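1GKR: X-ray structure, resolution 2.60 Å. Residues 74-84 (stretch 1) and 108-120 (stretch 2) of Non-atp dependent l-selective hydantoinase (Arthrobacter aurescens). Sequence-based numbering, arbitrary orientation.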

ATOM      1  N   ARG A  74      -7.068  -6.159 -46.213  1.00 20.65           N
ATOM      2  CA  ARG A  74      -6.352  -5.454 -47.282  1.00 24.99           C
ATOM      3  C   ARG A  74      -6.241  -3.969 -46.916  1.00 24.12           C
ATOM      4  O   ARG A  74      -7.216  -3.365 -46.459  1.00 23.99           O
ATOM      5  CB  ARG A  74      -7.120  -5.556 -48.610  1.00 33.06           C
ATOM      6  CG  ARG A  74      -7.683  -6.930 -48.957  1.00 44.00           C
ATOM      7  CD  ARG A  74      -6.637  -7.821 -49.611  1.00 52.69           C
ATOM      8  NE  ARG A  74      -6.170  -7.253 -50.870  1.00 57.25           N
ATOM      9  CZ  ARG A  74      -6.938  -7.093 -51.938  1.00 57.89           C
ATOM     10  NH1 ARG A  74      -8.211  -7.466 -51.896  1.00 59.47           N
ATOM     11  NH2 ARG A  74      -6.435  -6.548 -53.036  1.00 59.46           N
ATOM     12  N   PHE A  75      -5.073  -3.370 -47.127  1.00 20.89           N
ATOM     13  CA  PHE A  75      -4.919  -1.961 -46.814  1.00 18.85           C
ATOM     14  C   PHE A  75      -5.990  -1.083 -47.464  1.00 19.96           C
ATOM     15  O   PHE A  75      -6.573  -0.237 -46.786  1.00 20.15           O
ATOM     16  CB  PHE A  75      -3.538  -1.447 -47.229  1.00 18.41           C
ATOM     17  CG  PHE A  75      -2.407  -1.982 -46.394  1.00 17.72           C
ATOM     18  CD1 PHE A  75      -2.541  -2.121 -45.015  1.00 16.91           C
ATOM     19  CD2 PHE A  75      -1.191  -2.312 -46.981  1.00 16.85           C
ATOM     20  CE1 PHE A  75      -1.476  -2.580 -44.237  1.00 14.23           C
ATOM     21  CE2 PHE A  75      -0.120  -2.770 -46.212  1.00 15.68           C
ATOM     22  CZ  PHE A  75      -0.260  -2.906 -44.842  1.00 13.61           C
ATOM     23  N   GLU A  76      -6.259  -1.276 -48.759  1.00 20.42           N
ATOM     24  CA  GLU A  76      -7.253  -0.449 -49.454  1.00 21.53           C
ATOM     25  C   GLU A  76      -8.682  -0.709 -49.047  1.00 23.17           C
ATOM     26  O   GLU A  76      -9.559   0.096 -49.352  1.00 24.97           O
ATOM     27  CB  GLU A  76      -7.200  -0.597 -50.978  1.00 22.90           C
ATOM     28  CG  GLU A  76      -6.000  -1.290 -51.541  1.00 29.85           C
ATOM     29  CD  GLU A  76      -6.055  -2.776 -51.327  1.00 30.67           C
ATOM     30  OE1 GLU A  76      -7.124  -3.363 -51.606  1.00 29.41           O
ATOM     31  OE2 GLU A  76      -5.028  -3.348 -50.887  1.00 33.43           O
ATOM     32  N   LEU A  77      -8.949  -1.827 -48.387  1.00 23.40           N
ATOM     33  CA  LEU A  77     -10.323  -2.078 -47.973  1.00 24.56           C
ATOM     34  C   LEU A  77     -10.571  -1.626 -46.548  1.00 24.50           C
ATOM     35  O   LEU A  77     -11.406  -0.754 -46.308  1.00 27.25           O
ATOM     36  CB  LEU A  77     -10.672  -3.554 -48.121  1.00 25.16           C
ATOM     37  CG  LEU A  77     -10.560  -4.030 -49.564  1.00 24.69           C
ATOM     38  CD1 LEU A  77     -11.078  -5.448 -49.674  1.00 25.28           C
ATOM     39  CD2 LEU A  77     -11.345  -3.091 -50.460  1.00 22.52           C
ATOM     40  N   ASP A  78      -9.834  -2.207 -45.607  1.00 23.61           N
ATOM     41  CA  ASP A  78      -9.982  -1.866 -44.197  1.00 21.81           C
ATOM     42  C   ASP A  78      -9.692  -0.399 -43.885  1.00 21.25           C
ATOM     43  O   ASP A  78     -10.316   0.176 -42.993  1.00 19.34           O
ATOM     44  CB  ASP A  78      -9.086  -2.767 -43.353  1.00 22.78           C
ATOM     45  CG  ASP A  78      -9.447  -4.224 -43.495  1.00 22.78           C
ATOM     46  OD1 ASP A  78      -9.507  -4.701 -44.648  1.00 24.18           O
ATOM     47  OD2 ASP A  78      -9.669  -4.892 -42.465  1.00 20.78           O
ATOM     48  N   SER A  79      -8.759   0.219 -44.605  1.00 18.26           N
ATOM     49  CA  SER A  79      -8.489   1.613 -44.320  1.00 18.11           C
ATOM     50  C   SER A  79      -9.727   2.457 -44.678  1.00 17.91           C
ATOM     51  O   SER A  79      -9.864   3.598 -44.242  1.00 19.18           O
ATOM     52  CB  SER A  79      -7.231   2.101 -45.060  1.00 17.12           C
ATOM     53  OG  SER A  79      -7.478   2.391 -46.416  1.00 15.57           O
ATOM     54  N   GLU A  80     -10.642   1.907 -45.461  1.00 17.90           N
ATOM     55  CA  GLU A  80     -11.847   2.670 -45.773  1.00 19.02           C
ATOM     56  C   GLU A  80     -12.751   2.614 -44.550  1.00 18.29           C
ATOM     57  O   GLU A  80     -13.503   3.550 -44.285  1.00 18.65           O
ATOM     58  CB  GLU A  80     -12.583   2.102 -46.990  1.00 20.24           C
ATOM     59  CG  GLU A  80     -11.855   2.315 -48.302  1.00 24.13           C
ATOM     60  CD  GLU A  80     -12.801   2.344 -49.486  1.00 27.28           C
ATOM     61  OE1 GLU A  80     -13.940   1.854 -49.339  1.00 27.91           O
ATOM     62  OE2 GLU A  80     -12.405   2.847 -50.563  1.00 27.71           O
ATOM     63  N   SER A  81     -12.686   1.509 -43.812  1.00 17.38           N
ATOM     64  CA  SER A  81     -13.484   1.376 -42.600  1.00 19.45           C
ATOM     65  C   SER A  81     -13.000   2.423 -41.607  1.00 19.56           C
ATOM     66  O   SER A  81     -13.806   3.037 -40.903  1.00 20.00           O
ATOM     67  CB  SER A  81     -13.325  -0.008 -41.973  1.00 21.06           C
ATOM     68  OG  SER A  81     -14.153  -0.961 -42.604  1.00 25.25           O
ATOM     69  N   ALA A  82     -11.683   2.617 -41.547  1.00 16.91           N
ATOM     70  CA  ALA A  82     -11.115   3.609 -40.649  1.00 16.61           C
ATOM     71  C   ALA A  82     -11.670   4.974 -41.045  1.00 17.58           C
ATOM     72  O   ALA A  82     -12.235   5.694 -40.217  1.00 17.47           O
ATOM     73  CB  ALA A  82      -9.602   3.614 -40.754  1.00 13.14           C
ATOM     74  N   ALA A  83     -11.520   5.320 -42.319  1.00 16.80           N
ATOM     75  CA  ALA A  83     -11.999   6.601 -42.806  1.00 16.61           C
ATOM     76  C   ALA A  83     -13.436   6.891 -42.414  1.00 16.94           C
ATOM     77  O   ALA A  83     -13.720   7.961 -41.898  1.00 20.44           O
ATOM     78  CB  ALA A  83     -11.855   6.682 -44.303  1.00 16.06           C
ATOM     79  N   VAL A  84     -14.359   5.966 -42.640  1.00 15.97           N
ATOM     80  CA  VAL A  84     -15.730   6.287 -42.272  1.00 16.29           C
ATOM     81  C   VAL A  84     -15.891   6.253 -40.774  1.00 14.87           C
ATOM     82  O   VAL A  84     -16.766   6.919 -40.234  1.00 17.88           O
ATOM     83  CB  VAL A  84     -16.771   5.333 -42.911  1.00 15.98           C
ATOM     84  CG1 VAL A  84     -16.517   5.216 -44.387  1.00 18.21           C
ATOM     85  CG2 VAL A  84     -16.735   3.985 -42.250  1.00 18.84           C
ATOM     86  N   GLU A 108       9.549  -3.026 -46.720  1.00 22.49           N
ATOM     87  CA  GLU A 108       8.608  -3.514 -47.708  1.00 25.59           C
ATOM     88  C   GLU A 108       7.178  -3.168 -47.315  1.00 25.29           C
ATOM     89  O   GLU A 108       6.398  -2.718 -48.157  1.00 24.05           O
ATOM     90  CB  GLU A 108       8.759  -5.030 -47.889  1.00 28.12           C
ATOM     91  CG  GLU A 108       7.995  -5.612 -49.082  1.00 35.19           C
ATOM     92  CD  GLU A 108       8.285  -4.884 -50.401  1.00 41.93           C
ATOM     93  OE1 GLU A 108       9.457  -4.492 -50.630  1.00 44.03           O
ATOM     94  OE2 GLU A 108       7.343  -4.715 -51.215  1.00 42.11           O
ATOM     95  N   LYS A 109       6.839  -3.362 -46.038  1.00 25.67           N
ATOM     96  CA  LYS A 109       5.489  -3.059 -45.566  1.00 23.07           C
ATOM     97  C   LYS A 109       5.208  -1.564 -45.705  1.00 22.70           C
ATOM     98  O   LYS A 109       4.103  -1.164 -46.052  1.00 22.72           O
ATOM     99  CB  LYS A 109       5.300  -3.497 -44.108  1.00 20.13           C
ATOM    100  CG  LYS A 109       3.858  -3.356 -43.639  1.00 20.82           C
ATOM    101  CD  LYS A 109       3.664  -3.601 -42.142  1.00 19.89           C
ATOM    102  CE  LYS A 109       3.412  -5.051 -41.837  1.00 18.61           C
ATOM    103  NZ  LYS A 109       2.535  -5.197 -40.645  1.00 20.53           N
ATOM    104  N   LYS A 110       6.218  -0.743 -45.452  1.00 22.08           N
ATOM    105  CA  LYS A 110       6.065   0.698 -45.553  1.00 24.37           C
ATOM    106  C   LYS A 110       5.751   1.125 -46.981  1.00 26.33           C
ATOM    107  O   LYS A 110       4.915   2.004 -47.221  1.00 25.96           O
ATOM    108  CB  LYS A 110       7.346   1.367 -45.085  1.00 25.50           C
ATOM    109  CG  LYS A 110       7.432   2.849 -45.349  1.00 26.41           C
ATOM    110  CD  LYS A 110       8.696   3.352 -44.699  1.00 32.97           C
ATOM    111  CE  LYS A 110       9.158   4.675 -45.253  1.00 37.27           C
ATOM    112  NZ  LYS A 110      10.488   4.986 -44.645  1.00 41.51           N
ATOM    113  N   LYS A 111       6.440   0.492 -47.923  1.00 26.95           N
ATOM    114  CA  LYS A 111       6.268   0.774 -49.336  1.00 26.68           C
ATOM    115  C   LYS A 111       4.845   0.421 -49.735  1.00 25.06           C
ATOM    116  O   LYS A 111       4.129   1.232 -50.315  1.00 24.23           O
ATOM    117  CB  LYS A 111       7.269  -0.058 -50.124  1.00 30.39           C
ATOM    118  CG  LYS A 111       7.314   0.188 -51.614  1.00 36.67           C
ATOM    119  CD  LYS A 111       8.421  -0.681 -52.200  1.00 46.04           C
ATOM    120  CE  LYS A 111       8.207  -1.006 -53.674  1.00 51.18           C
ATOM    121  NZ  LYS A 111       9.163  -2.072 -54.113  1.00 54.42           N
ATOM    122  N   GLN A 112       4.441  -0.794 -49.405  1.00 23.29           N
ATOM    123  CA  GLN A 112       3.102  -1.275 -49.710  1.00 25.81           C
ATOM    124  C   GLN A 112       2.016  -0.417 -49.073  1.00 24.83           C
ATOM    125  O   GLN A 112       1.125   0.091 -49.758  1.00 23.59           O
ATOM    126  CB  GLN A 112       2.959  -2.704 -49.210  1.00 30.98           C
ATOM    127  CG  GLN A 112       3.856  -3.676 -49.920  1.00 38.81           C
ATOM    128  CD  GLN A 112       3.164  -4.294 -51.095  1.00 43.80           C
ATOM    129  OE1 GLN A 112       2.622  -3.591 -51.956  1.00 47.08           O
ATOM    130  NE2 GLN A 112       3.161  -5.624 -51.142  1.00 48.84           N
ATOM    131  N   ALA A 113       2.091  -0.285 -47.749  1.00 23.18           N
ATOM    132  CA  ALA A 113       1.134   0.500 -46.979  1.00 20.97           C
ATOM    133  C   ALA A 113       0.964   1.889 -47.581  1.00 20.30           C
ATOM    134  O   ALA A 113      -0.153   2.399 -47.684  1.00 18.83           O
ATOM    135  CB  ALA A 113       1.605   0.620 -45.544  1.00 18.88           C
ATOM    136  N   GLY A 114       2.078   2.496 -47.972  1.00 18.89           N
ATOM    137  CA  GLY A 114       2.023   3.821 -48.556  1.00 21.20           C
ATOM    138  C   GLY A 114       1.309   3.890 -49.897  1.00 21.23           C
ATOM    139  O   GLY A 114       0.775   4.933 -50.276  1.00 21.00           O
ATOM    140  N   GLN A 115       1.293   2.781 -50.619  1.00 20.92           N
ATOM    141  CA  GLN A 115       0.651   2.751 -51.919  1.00 22.50           C
ATOM    142  C   GLN A 115      -0.817   2.393 -51.864  1.00 22.28           C
ATOM    143  O   GLN A 115      -1.570   2.726 -52.778  1.00 22.16           O
ATOM    144  CB  GLN A 115       1.342   1.743 -52.826  1.00 25.43           C
ATOM    145  CG  GLN A 115       2.779   2.055 -53.157  1.00 33.33           C
ATOM    146  CD  GLN A 115       3.462   0.888 -53.859  1.00 39.18           C
ATOM    147  OE1 GLN A 115       4.645   0.965 -54.213  1.00 43.01           O
ATOM    148  NE2 GLN A 115       2.720  -0.207 -54.056  1.00 39.75           N
ATOM    149  N   ARG A 116      -1.247   1.725 -50.804  1.00 22.50           N
ATOM    150  CA  ARG A 116      -2.639   1.324 -50.764  1.00 24.71           C
ATOM    151  C   ARG A 116      -3.536   1.849 -49.653  1.00 25.64           C
ATOM    152  O   ARG A 116      -4.764   1.793 -49.778  1.00 25.91           O
ATOM    153  CB  ARG A 116      -2.708  -0.199 -50.825  1.00 25.45           C
ATOM    154  CG  ARG A 116      -2.213  -0.747 -52.156  1.00 26.68           C
ATOM    155  CD  ARG A 116      -2.322  -2.247 -52.220  1.00 26.69           C
ATOM    156  NE  ARG A 116      -1.191  -2.899 -51.581  1.00 28.75           N
ATOM    157  CZ  ARG A 116      -1.305  -3.859 -50.672  1.00 31.93           C
ATOM    158  NH1 ARG A 116      -2.513  -4.270 -50.292  1.00 30.95           N
ATOM    159  NH2 ARG A 116      -0.212  -4.418 -50.152  1.00 33.71           N
ATOM    160  N   LEU A 117      -2.945   2.365 -48.578  1.00 24.46           N
ATOM    161  CA  LEU A 117      -3.729   2.891 -47.463  1.00 21.16           C
ATOM    162  C   LEU A 117      -4.452   4.180 -47.826  1.00 22.10           C
ATOM    163  O   LEU A 117      -3.974   4.962 -48.651  1.00 23.24           O
ATOM    164  CB  LEU A 117      -2.829   3.127 -46.257  1.00 17.11           C
ATOM    165  CG  LEU A 117      -2.550   1.848 -45.483  1.00 16.47           C
ATOM    166  CD1 LEU A 117      -1.458   2.098 -44.451  1.00 13.47           C
ATOM    167  CD2 LEU A 117      -3.854   1.379 -44.835  1.00 10.94           C
ATOM    168  N   LYS A 118      -5.610   4.400 -47.213  1.00 22.30           N
ATOM    169  CA  LYS A 118      -6.385   5.601 -47.491  1.00 20.04           C
ATOM    170  C   LYS A 118      -6.371   6.614 -46.335  1.00 19.63           C
ATOM    171  O   LYS A 118      -6.818   7.747 -46.495  1.00 22.40           O
ATOM    172  CB  LYS A 118      -7.819   5.223 -47.873  1.00 17.97           C
ATOM    173  CG  LYS A 118      -7.960   4.495 -49.214  1.00 16.31           C
ATOM    174  CD  LYS A 118      -9.411   4.577 -49.689  1.00 21.10           C
ATOM    175  CE  LYS A 118      -9.599   4.111 -51.126  1.00 22.39           C
ATOM    176  NZ  LYS A 118      -9.599   2.626 -51.218  1.00 26.31           N
ATOM    177  N   VAL A 119      -5.880   6.209 -45.170  1.00 17.10           N
ATOM    178  CA  VAL A 119      -5.757   7.131 -44.043  1.00 15.73           C
ATOM    179  C   VAL A 119      -4.263   7.116 -43.697  1.00 16.08           C
ATOM    180  O   VAL A 119      -3.526   6.278 -44.203  1.00 15.83           O
ATOM    181  CB  VAL A 119      -6.621   6.696 -42.844  1.00 14.60           C
ATOM    182  CG1 VAL A 119      -8.097   6.746 -43.234  1.00 13.50           C
ATOM    183  CG2 VAL A 119      -6.235   5.309 -42.391  1.00 12.25           C
ATOM    184  N   ASP A 120      -3.791   8.037 -42.870  1.00 15.46           N
ATOM    185  CA  ASP A 120      -2.361   8.050 -42.569  1.00 14.50           C
ATOM    186  C   ASP A 120      -1.960   6.907 -41.634  1.00 14.37           C
ATOM    187  O   ASP A 120      -2.809   6.325 -40.945  1.00 12.69           O
ATOM    188  CB  ASP A 120      -1.954   9.416 -41.999  1.00 16.48           C
ATOM    189  CG  ASP A 120      -1.865  10.504 -43.081  1.00 18.79           C
ATOM    190  OD1 ASP A 120      -2.111  10.214 -44.275  1.00 16.08           O
ATOM    191  OD2 ASP A 120      -1.543  11.657 -42.736  1.00 21.12           O
TER

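Helix 75-84 meets the C-terminal end of helix 108-116 and the segment that follows it. The helix axes come within 9.7 Å at an angle of 61°, so the helices diverge, and the later turns of the first helix meet residues 117-119 instead. Together the stretches bury 630 Å².

Arg74 occupies the N-cap position. Its backbone N donates to Asp78 OD1 (3.2 Å), while its guanidinium lies near Glu76 on charge alone, with NH2 3.6 Å from OE1 and no N-H directed at that oxygen.

Phe75 makes the main apolar contact. Its CA-to-CB bond points toward the second stretch, and its side chain sits as a knob among Lys109, Gln112, Ala113 and Arg116. The small methyl of Ala113 allows close approach: its CB lies over one ring face, 4.2 Å from the centroid, in a CH-pi contact. The aliphatic part of Lys109 reaches the ring edge, with Lys109 CG 4.3 Å from Phe75 CZ. Leu117 CD2 packs 3.7 Å from Phe75 CB, and the flat guanidinium of Arg116 turns one face to Phe75 CD2.

Glu76 starts sideways, but its end comes nearer, and OE2 accepts from Arg116 NH1 at 2.7 Å in a salt bridge. Here the carboxylate lies near the guanidinium plane, where N-H groups point, and the angle of 160° is favorable. The backbones are also close, as Glu76 CA approaches Arg116 O to 3.4 Å in a CA-H...O contact.

Leu77 points away and Asp78 sideways, neither touching the second stretch; one turn on from Phe75, Ser79 faces it again. Its small side chain lets the chains come close and serves both sides: Ser79 OG donates to Phe75 O (2.8 Å) and accepts from Lys118 N (2.9 Å). The latter bond engages a backbone amide just beyond the second helix, after Leu117 has left helical geometry. Ser79 CB also lies 3.5 Å from Leu117 CD2.

Glu80 leaves its helix sideways, but its end comes nearer the second stretch, where OE2 forms a salt bridge with Lys118 NZ (2.9 Å). The long lysine chain brings that same NZ to Glu76 O, at 3.1 Å in a weak hydrogen bond, so one ammonium group bridges a carboxylate and a backbone carbonyl.

Beyond Ser81, which is out of reach, Ala82 and Ala83 both point toward the other stretch. Their methyls leave room for branched Val119: Ala82 CB lies 4.1 Å from Val119 CG2, and Ala83 CB 3.9 Å from Val119 CG1. Val84 is out of reach, and the contact ends there.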